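Local coordinates for cytosolic iron-sulfur protein assembly protein 1 (Saccharomyces cerevisiae, PDB 2HES) that serves as an essential component of the cytosolic iron-sulfur protein assembly machinery, required for maturation of extramitochondrial iron-sulfur proteins, at residues E109-N117 with L122-S130; I160-L168 with I179-W187. One frame throughout, in Å; residues are numbered along the deposited sequence.

Contact 1: residues E109-N117 with L122-S130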
loop_
_atom_site.group_PDB
_atom_site.type_symbol
_atom_site.label_atom_id
_atom_site.label_comp_id
_atom_site.label_asym_id
_atom_site.label_seq_id
_atom_site.Cartn_x
_atom_site.Cartn_y
_atom_site.Cartn_z
ATOM N N GLU A 109 -10.690 -2.530 13.822
ATOM C CA GLU A 109 -10.092 -1.522 12.970
ATOM C C GLU A 109 -9.744 -2.092 11.601
ATOM O O GLU A 109 -9.038 -3.115 11.517
ATOM C CB GLU A 109 -8.823 -0.972 13.617
ATOM C CG GLU A 109 -9.075 -0.379 15.032
ATOM C CD GLU A 109 -7.800 0.045 15.744
ATOM O OE1 GLU A 109 -6.777 -0.656 15.626
ATOM O OE2 GLU A 109 -7.829 1.097 16.420
ATOM N N VAL A 110 -10.193 -1.408 10.554
ATOM C CA VAL A 110 -9.758 -1.712 9.175
ATOM C C VAL A 110 -8.394 -1.054 8.988
ATOM O O VAL A 110 -8.237 0.136 9.297
ATOM C CB VAL A 110 -10.742 -1.174 8.084
ATOM C CG1 VAL A 110 -10.132 -1.321 6.646
ATOM C CG2 VAL A 110 -12.091 -1.845 8.149
ATOM N N LYS A 111 -7.404 -1.826 8.551
ATOM C CA LYS A 111 -6.040 -1.309 8.352
ATOM C C LYS A 111 -5.671 -1.045 6.901
ATOM O O LYS A 111 -4.760 -0.269 6.619
ATOM C CB LYS A 111 -4.977 -2.271 8.897
ATOM C CG LYS A 111 -4.986 -2.534 10.396
ATOM C CD LYS A 111 -4.943 -1.214 11.202
ATOM C CE LYS A 111 -5.015 -1.504 12.683
ATOM N NZ LYS A 111 -3.707 -2.009 13.172
ATOM N N GLY A 112 -6.337 -1.729 5.966
ATOM C CA GLY A 112 -6.014 -1.547 4.575
ATOM C C GLY A 112 -7.141 -1.858 3.608
ATOM O O GLY A 112 -8.022 -2.698 3.893
ATOM N N VAL A 113 -7.098 -1.171 2.482
ATOM C CA VAL A 113 -7.985 -1.493 1.334
ATOM C C VAL A 113 -7.151 -1.530 0.073
ATOM O O VAL A 113 -6.203 -0.726 -0.087
ATOM C CB VAL A 113 -9.184 -0.492 1.174
ATOM C CG1 VAL A 113 -10.041 -0.448 2.435
ATOM C CG2 VAL A 113 -8.703 0.917 0.887
ATOM N N ALA A 114 -7.504 -2.410 -0.861
ATOM C CA ALA A 114 -6.738 -2.526 -2.093
ATOM C C ALA A 114 -7.590 -3.221 -3.137
ATOM O O ALA A 114 -8.306 -4.203 -2.805
ATOM C CB ALA A 114 -5.442 -3.310 -1.876
ATOM N N TRP A 115 -7.447 -2.754 -4.383
ATOM C CA TRP A 115 -8.236 -3.271 -5.506
ATOM C C TRP A 115 -7.397 -4.184 -6.419
ATOM O O TRP A 115 -6.207 -3.913 -6.691
ATOM C CB TRP A 115 -8.701 -2.130 -6.406
ATOM C CG TRP A 115 -9.617 -1.176 -5.798
ATOM C CD1 TRP A 115 -9.308 -0.068 -5.063
ATOM C CD2 TRP A 115 -11.047 -1.230 -5.885
ATOM N NE1 TRP A 115 -10.482 0.586 -4.698
ATOM C CE2 TRP A 115 -11.553 -0.126 -5.182
ATOM C CE3 TRP A 115 -11.941 -2.112 -6.506
ATOM C CZ2 TRP A 115 -12.924 0.125 -5.068
ATOM C CZ3 TRP A 115 -13.314 -1.870 -6.389
ATOM C CH2 TRP A 115 -13.782 -0.763 -5.668
ATOM N N SER A 116 -8.030 -5.214 -6.974
ATOM C CA SER A 116 -7.405 -5.972 -8.067
ATOM C C SER A 116 -7.326 -5.096 -9.307
ATOM O O SER A 116 -8.132 -4.190 -9.447
ATOM C CB SER A 116 -8.215 -7.236 -8.348
ATOM O OG SER A 116 -9.560 -6.895 -8.676
ATOM N N ASN A 117 -6.356 -5.345 -10.206
ATOM C CA ASN A 117 -6.217 -4.483 -11.388
ATOM C C ASN A 117 -7.340 -4.614 -12.407
ATOM O O ASN A 117 -7.566 -3.683 -13.152
ATOM C CB ASN A 117 -4.854 -4.602 -12.084
ATOM C CG ASN A 117 -4.673 -3.549 -13.216
ATOM O OD1 ASN A 117 -4.755 -2.323 -12.981
ATOM N ND2 ASN A 117 -4.432 -4.028 -14.441
ATOM N N LEU A 122 -12.207 -5.920 -4.267
ATOM C CA LEU A 122 -11.685 -5.054 -3.245
ATOM C C LEU A 122 -11.368 -5.934 -2.042
ATOM O O LEU A 122 -12.238 -6.613 -1.500
ATOM C CB LEU A 122 -12.734 -3.975 -2.884
ATOM C CG LEU A 122 -12.345 -3.055 -1.729
ATOM C CD1 LEU A 122 -11.216 -2.188 -2.159
ATOM C CD2 LEU A 122 -13.559 -2.173 -1.237
ATOM N N ALA A 123 -10.088 -5.954 -1.662
ATOM C CA ALA A 123 -9.640 -6.622 -0.440
ATOM C C ALA A 123 -9.581 -5.649 0.723
ATOM O O ALA A 123 -9.169 -4.492 0.558
ATOM C CB ALA A 123 -8.247 -7.183 -0.653
ATOM N N THR A 124 -9.982 -6.120 1.896
ATOM C CA THR A 124 -9.861 -5.310 3.096
ATOM C C THR A 124 -9.110 -6.116 4.168
ATOM O O THR A 124 -9.187 -7.352 4.201
ATOM C CB THR A 124 -11.227 -4.797 3.620
ATOM O OG1 THR A 124 -11.998 -5.868 4.193
ATOM C CG2 THR A 124 -12.023 -4.019 2.496
ATOM N N CYS A 125 -8.371 -5.442 5.039
ATOM C CA CYS A 125 -7.705 -6.188 6.123
ATOM C C CYS A 125 -7.843 -5.417 7.399
ATOM O O CYS A 125 -8.176 -4.222 7.394
ATOM C CB CYS A 125 -6.233 -6.501 5.836
ATOM S SG CYS A 125 -5.224 -5.024 5.747
ATOM N N SER A 126 -7.590 -6.132 8.493
ATOM C CA SER A 126 -8.065 -5.692 9.773
ATOM C C SER A 126 -7.158 -6.137 10.930
ATOM O O SER A 126 -6.486 -7.194 10.895
ATOM C CB SER A 126 -9.484 -6.218 9.967
ATOM O OG SER A 126 -10.034 -5.766 11.186
ATOM N N ARG A 127 -7.225 -5.342 11.991
ATOM C CA ARG A 127 -6.733 -5.751 13.310
ATOM C C ARG A 127 -7.298 -7.110 13.785
ATOM O O ARG A 127 -6.696 -7.795 14.638
ATOM C CB ARG A 127 -7.050 -4.659 14.315
ATOM C CG ARG A 127 -6.473 -4.939 15.711
ATOM C CD ARG A 127 -6.178 -3.639 16.428
ATOM N NE ARG A 127 -5.475 -3.862 17.698
ATOM C CZ ARG A 127 -5.607 -3.089 18.771
ATOM N NH1 ARG A 127 -6.433 -2.037 18.750
ATOM N NH2 ARG A 127 -4.930 -3.377 19.885
ATOM N N ASP A 128 -8.421 -7.527 13.204
ATOM C CA ASP A 128 -9.083 -8.778 13.564
ATOM C C ASP A 128 -8.441 -10.028 12.964
ATOM O O ASP A 128 -8.949 -11.126 13.125
ATOM C CB ASP A 128 -10.586 -8.688 13.248
ATOM C CG ASP A 128 -10.886 -8.813 11.771
ATOM O OD1 ASP A 128 -9.961 -9.147 10.992
ATOM O OD2 ASP A 128 -12.066 -8.603 11.378
ATOM N N LYS A 129 -7.286 -9.846 12.326
ATOM C CA LYS A 129 -6.458 -10.944 11.785
ATOM C C LYS A 129 -6.960 -11.468 10.435
ATOM O O LYS A 129 -6.377 -12.392 9.876
ATOM C CB LYS A 129 -6.225 -12.102 12.793
ATOM C CG LYS A 129 -6.009 -11.665 14.271
ATOM C CD LYS A 129 -5.999 -12.925 15.162
ATOM C CE LYS A 129 -5.701 -12.612 16.634
ATOM N NZ LYS A 129 -6.807 -11.893 17.355
ATOM N N SER A 130 -8.017 -10.867 9.893
ATOM C CA SER A 130 -8.552 -11.369 8.633
ATOM C C SER A 130 -8.299 -10.460 7.435
ATOM O O SER A 130 -7.956 -9.270 7.553
ATOM C CB SER A 130 -10.057 -11.604 8.735
ATOM O OG SER A 130 -10.698 -10.336 8.742
#
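Glu109 O takes two donors from the far strand end: Arg127 N, 2.9 Å away and nearly in line with the carbonyl, and Ser126 OG, which comes from above the carbonyl plane. Ser126 OG is carried there by a first torsion that sets it opposite its own backbone N (chi1 -177°), and it also accepts from Asp128 N, an ST turn that opens the type I turn Ser126-Lys129. Beyond the backbone, the Glu109 and Arg127 side chains extend alongside each other in one direction; Arg127 NH1 reaches Glu109 OE1 at 3.4 Å, a weak bond within a salt bridge, with the two planar groups 40° apart. Lys111 lies across Arg127, its NZ in a salt bridge with Asp155. Cys125 O receives Lys111 N at 2.8 Å and, weakly, Gly112 N, so two residues face one: a classic beta bulge. Past it the strands pair regularly, Cys125 N to Gly112 O and a mutual pair between Ala114 and Ala123. These are the two innermost strands, 110-115 and 121-126, of one four-stranded blade of the WD40 beta-propeller; both strands lie within WD repeat 3. Cys125 SG sits over Gly112, 3.5 Å from Gly112 N, on the same face as Ala114 and Ala123. On the other face Val113 CG1 meets Thr124 CG2 at 4.1 Å. There Leu122 CD1 stands over the five-membered ring of Trp115, 3.7 Å from its centroid and 11° off the normal, a CH-pi contact; Trp115 NE1 is hydrogen-bonded to Ala65 O of the preceding blade. A serine in place of Trp115 would probably leave Leu122 CD1 without its aromatic cover and Ala65 O without its indole donor.

Contact 2: residues I160-L168 with I179-W187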
loop_
_atom_site.group_PDB
_atom_site.type_symbol
_atom_site.label_atom_id
_atom_site.label_comp_id
_atom_site.label_asym_id
_atom_site.label_seq_id
_atom_site.Cartn_x
_atom_site.Cartn_y
_atom_site.Cartn_z
ATOM N N ILE A 160 -2.115 -5.775 -0.777
ATOM C CA ILE A 160 -1.828 -5.247 -2.097
ATOM C C ILE A 160 -1.980 -6.355 -3.102
ATOM O O ILE A 160 -1.694 -7.518 -2.809
ATOM C CB ILE A 160 -0.454 -4.544 -2.202
ATOM C CG1 ILE A 160 -0.391 -3.623 -3.428
ATOM C CG2 ILE A 160 0.708 -5.602 -2.130
ATOM C CD1 ILE A 160 0.772 -2.663 -3.377
ATOM N N TRP A 161 -2.546 -6.011 -4.259
ATOM C CA TRP A 161 -2.601 -6.971 -5.349
ATOM C C TRP A 161 -1.459 -6.832 -6.343
ATOM O O TRP A 161 -0.915 -5.726 -6.557
ATOM C CB TRP A 161 -3.920 -6.804 -6.142
ATOM C CG TRP A 161 -5.148 -6.972 -5.341
ATOM C CD1 TRP A 161 -5.735 -6.050 -4.478
ATOM C CD2 TRP A 161 -6.044 -8.090 -5.374
ATOM N NE1 TRP A 161 -6.904 -6.549 -3.968
ATOM C CE2 TRP A 161 -7.118 -7.798 -4.488
ATOM C CE3 TRP A 161 -6.049 -9.305 -6.072
ATOM C CZ2 TRP A 161 -8.170 -8.699 -4.258
ATOM C CZ3 TRP A 161 -7.062 -10.217 -5.807
ATOM C CH2 TRP A 161 -8.120 -9.903 -4.917
ATOM N N HIS A 162 -1.133 -7.961 -6.989
ATOM C CA HIS A 162 -0.218 -7.977 -8.121
ATOM C C HIS A 162 -0.739 -7.017 -9.242
ATOM O O HIS A 162 -1.949 -6.804 -9.319
ATOM C CB HIS A 162 -0.090 -9.421 -8.600
ATOM C CG HIS A 162 0.962 -9.625 -9.647
ATOM N ND1 HIS A 162 0.729 -9.460 -11.001
ATOM C CD2 HIS A 162 2.268 -9.969 -9.530
ATOM C CE1 HIS A 162 1.845 -9.699 -11.660
ATOM N NE2 HIS A 162 2.799 -9.979 -10.790
ATOM N N PRO A 163 0.159 -6.417 -10.056
ATOM C CA PRO A 163 -0.262 -5.448 -11.074
ATOM C C PRO A 163 -1.177 -6.013 -12.166
ATOM O O PRO A 163 -1.887 -5.206 -12.810
ATOM C CB PRO A 163 1.062 -4.944 -11.676
ATOM C CG PRO A 163 2.068 -6.034 -11.355
ATOM C CD PRO A 163 1.623 -6.505 -9.982
ATOM N N SER A 164 -1.152 -7.337 -12.341
ATOM C CA SER A 164 -1.806 -8.026 -13.500
ATOM C C SER A 164 -2.272 -9.481 -13.275
ATOM O O SER A 164 -2.691 -10.178 -14.225
ATOM C CB SER A 164 -0.844 -8.076 -14.667
ATOM O OG SER A 164 0.225 -8.943 -14.340
ATOM N N GLU A 165 -2.120 -9.995 -12.069
ATOM C CA GLU A 165 -2.701 -11.293 -11.755
ATOM C C GLU A 165 -3.622 -11.095 -10.552
ATOM O O GLU A 165 -3.497 -10.110 -9.855
ATOM C CB GLU A 165 -1.615 -12.308 -11.449
ATOM C CG GLU A 165 -0.538 -12.425 -12.535
ATOM C CD GLU A 165 -0.955 -13.329 -13.680
ATOM O OE1 GLU A 165 -1.610 -14.363 -13.427
ATOM O OE2 GLU A 165 -0.629 -13.014 -14.838
ATOM N N ALA A 166 -4.583 -12.004 -10.371
ATOM C CA ALA A 166 -5.482 -11.976 -9.224
ATOM C C ALA A 166 -4.726 -12.698 -8.088
ATOM O O ALA A 166 -5.068 -13.800 -7.653
ATOM C CB ALA A 166 -6.830 -12.643 -9.572
ATOM N N LEU A 167 -3.665 -12.035 -7.649
ATOM C CA LEU A 167 -2.837 -12.540 -6.554
ATOM C C LEU A 167 -2.742 -11.411 -5.539
ATOM O O LEU A 167 -2.462 -10.241 -5.909
ATOM C CB LEU A 167 -1.449 -12.827 -7.153
ATOM C CG LEU A 167 -0.430 -13.695 -6.443
ATOM C CD1 LEU A 167 -0.989 -15.106 -6.316
ATOM C CD2 LEU A 167 0.914 -13.724 -7.196
ATOM N N LEU A 168 -2.872 -11.772 -4.256
ATOM C CA LEU A 168 -3.026 -10.770 -3.200
ATOM C C LEU A 168 -1.944 -11.085 -2.170
ATOM O O LEU A 168 -1.708 -12.266 -1.872
ATOM C CB LEU A 168 -4.383 -10.933 -2.531
ATOM C CG LEU A 168 -4.651 -9.977 -1.386
ATOM C CD1 LEU A 168 -4.717 -8.533 -1.798
ATOM C CD2 LEU A 168 -5.948 -10.402 -0.694
ATOM N N ILE A 179 0.380 -15.015 0.767
ATOM C CA ILE A 179 -0.032 -14.845 -0.638
ATOM C C ILE A 179 -1.320 -15.599 -0.796
ATOM O O ILE A 179 -1.422 -16.768 -0.364
ATOM C CB ILE A 179 1.079 -15.417 -1.626
ATOM C CG1 ILE A 179 2.471 -14.826 -1.386
ATOM C CG2 ILE A 179 0.624 -15.216 -3.112
ATOM C CD1 ILE A 179 2.513 -13.310 -1.526
ATOM N N TRP A 180 -2.300 -14.981 -1.465
ATOM C CA TRP A 180 -3.609 -15.564 -1.594
ATOM C C TRP A 180 -3.973 -15.593 -3.067
ATOM O O TRP A 180 -3.671 -14.633 -3.799
ATOM C CB TRP A 180 -4.628 -14.683 -0.892
ATOM C CG TRP A 180 -4.251 -14.370 0.517
ATOM C CD1 TRP A 180 -3.498 -13.305 0.914
ATOM C CD2 TRP A 180 -4.694 -15.035 1.719
ATOM N NE1 TRP A 180 -3.392 -13.298 2.303
ATOM C CE2 TRP A 180 -4.114 -14.342 2.812
ATOM C CE3 TRP A 180 -5.493 -16.179 1.979
ATOM C CZ2 TRP A 180 -4.309 -14.742 4.164
ATOM C CZ3 TRP A 180 -5.660 -16.596 3.311
ATOM C CH2 TRP A 180 -5.068 -15.852 4.394
ATOM N N LYS A 181 -4.628 -16.670 -3.472
ATOM C CA LYS A 181 -4.956 -16.893 -4.889
ATOM C C LYS A 181 -6.304 -17.592 -4.927
ATOM O O LYS A 181 -6.614 -18.292 -3.983
ATOM C CB LYS A 181 -3.926 -17.875 -5.431
ATOM C CG LYS A 181 -4.161 -18.290 -6.834
ATOM C CD LYS A 181 -2.937 -19.034 -7.314
ATOM C CE LYS A 181 -3.139 -19.428 -8.777
ATOM N NZ LYS A 181 -1.885 -19.779 -9.467
ATOM N N ASP A 182 -7.081 -17.441 -6.008
ATOM C CA ASP A 182 -8.327 -18.212 -6.078
ATOM C C ASP A 182 -8.278 -19.310 -7.127
ATOM O O ASP A 182 -7.548 -19.209 -8.126
ATOM C CB ASP A 182 -9.523 -17.316 -6.347
ATOM C CG ASP A 182 -9.731 -17.060 -7.815
ATOM O OD1 ASP A 182 -9.025 -16.196 -8.369
ATOM O OD2 ASP A 182 -10.596 -17.739 -8.412
ATOM N N TYR A 183 -9.045 -20.371 -6.866
ATOM C CA TYR A 183 -9.479 -21.295 -7.905
ATOM C C TYR A 183 -10.995 -21.224 -7.933
ATOM O O TYR A 183 -11.652 -21.702 -7.009
ATOM C CB TYR A 183 -8.956 -22.712 -7.641
ATOM C CG TYR A 183 -7.471 -22.783 -7.903
ATOM C CD1 TYR A 183 -6.976 -23.021 -9.192
ATOM C CD2 TYR A 183 -6.553 -22.565 -6.876
ATOM C CE1 TYR A 183 -5.605 -23.052 -9.439
ATOM C CE2 TYR A 183 -5.180 -22.593 -7.115
ATOM C CZ TYR A 183 -4.719 -22.839 -8.395
ATOM O OH TYR A 183 -3.364 -22.870 -8.628
ATOM N N ASP A 184 -11.531 -20.548 -8.949
ATOM C CA ASP A 184 -12.983 -20.334 -9.088
ATOM C C ASP A 184 -13.588 -19.753 -7.807
ATOM O O ASP A 184 -14.482 -20.357 -7.197
ATOM C CB ASP A 184 -13.686 -21.644 -9.500
ATOM C CG ASP A 184 -15.091 -21.420 -10.084
ATOM O OD1 ASP A 184 -15.291 -20.494 -10.912
ATOM O OD2 ASP A 184 -16.002 -22.187 -9.721
ATOM N N ASP A 185 -13.070 -18.592 -7.400
ATOM C CA ASP A 185 -13.556 -17.840 -6.228
ATOM C C ASP A 185 -13.336 -18.524 -4.875
ATOM O O ASP A 185 -13.648 -17.938 -3.834
ATOM C CB ASP A 185 -15.022 -17.410 -6.397
ATOM C CG ASP A 185 -15.312 -16.848 -7.784
ATOM O OD1 ASP A 185 -15.422 -15.606 -7.911
ATOM O OD2 ASP A 185 -15.427 -17.656 -8.745
ATOM N N ASP A 186 -12.811 -19.749 -4.892
ATOM C CA ASP A 186 -12.294 -20.379 -3.678
ATOM C C ASP A 186 -10.936 -19.745 -3.392
ATOM O O ASP A 186 -9.935 -20.260 -3.879
ATOM C CB ASP A 186 -12.098 -21.884 -3.883
ATOM C CG ASP A 186 -11.638 -22.618 -2.602
ATOM O OD1 ASP A 186 -11.454 -21.973 -1.542
ATOM O OD2 ASP A 186 -11.480 -23.872 -2.647
ATOM N N TRP A 187 -10.919 -18.672 -2.600
ATOM C CA TRP A 187 -9.666 -17.979 -2.212
ATOM C C TRP A 187 -8.985 -18.700 -1.067
ATOM O O TRP A 187 -9.619 -18.973 -0.040
ATOM C CB TRP A 187 -9.960 -16.518 -1.792
ATOM C CG TRP A 187 -10.200 -15.639 -2.932
ATOM C CD1 TRP A 187 -11.400 -15.378 -3.534
ATOM C CD2 TRP A 187 -9.205 -14.923 -3.677
ATOM N NE1 TRP A 187 -11.206 -14.538 -4.612
ATOM C CE2 TRP A 187 -9.869 -14.249 -4.717
ATOM C CE3 TRP A 187 -7.815 -14.801 -3.567
ATOM C CZ2 TRP A 187 -9.191 -13.451 -5.637
ATOM C CZ3 TRP A 187 -7.151 -13.997 -4.466
ATOM C CH2 TRP A 187 -7.839 -13.342 -5.494
#
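Trp161 and Trp187 meet at their six-membered rings, with planes 86° apart and centroids 5.3 Å from each other. Trp187 CH2 comes to the edge of Trp161, 3.2 Å from Trp161 CZ3, while Leu168 CD1 covers one face of the Trp161 ring. Trp187 in turn has Asp182 CB over the centre of one face, 3.4 Å above the plane, and Trp180 O at its edge. The setting is a four-stranded WD40 propeller blade: the hairpin of strands 167-172 and 177-183, within WD repeat 4, with Trp161 on the innermost strand and Trp187 on the outermost meeting beside it. Trp187 also packs on Ile146 and Leu149 of the preceding blade. Ala166, centre of an inverse gamma turn, brings its carbonyl O to 3.5 Å from Trp187 CH2. Asp182, just before the type I' turn Tyr183-Asp186, accepts Asp185 N at OD2, an Asx motif, from the anti side, 28° out of the carboxylate plane.

Leu168 and Trp180 form an antiparallel hydrogen-bonded pair: Leu168 N gives to Trp180 O at 3.0 Å and Trp180 N to Leu168 O at 2.8 Å, both donors lying in the carbonyl planes. Trp180 holds CG opposite its carbonyl carbon (chi1 -52°), which turns the CD1 edge of the indole toward Leu168 O, near the ring plane, while NE1 bonds to Ser170 OG. On the other face of the sheet Leu167 crosses Ile179, its CD1 3.6 Å from Ile179 CG2.

Contacts 1 and 2 belong to adjacent blades and are both largely buried, but contact 1 lies about 10 Å from the chain centre and contact 2 about 16 Å, measured centre to centre. Contact 1 joins the first and second strands of its blade through backbone pairing broken by one bulge, ending in a charged, more exposed turn. Contact 2 reaches from the inner strands to the third and fourth, with two interstrand hydrogen bonds and otherwise aromatic and aliphatic packing. The two touch where Trp161 NE1 approaches Ala114 O at 3.0 Å, a probable weak hydrogen bond, so the indole that meets Trp187 within its own blade also bridges to the neighbouring one.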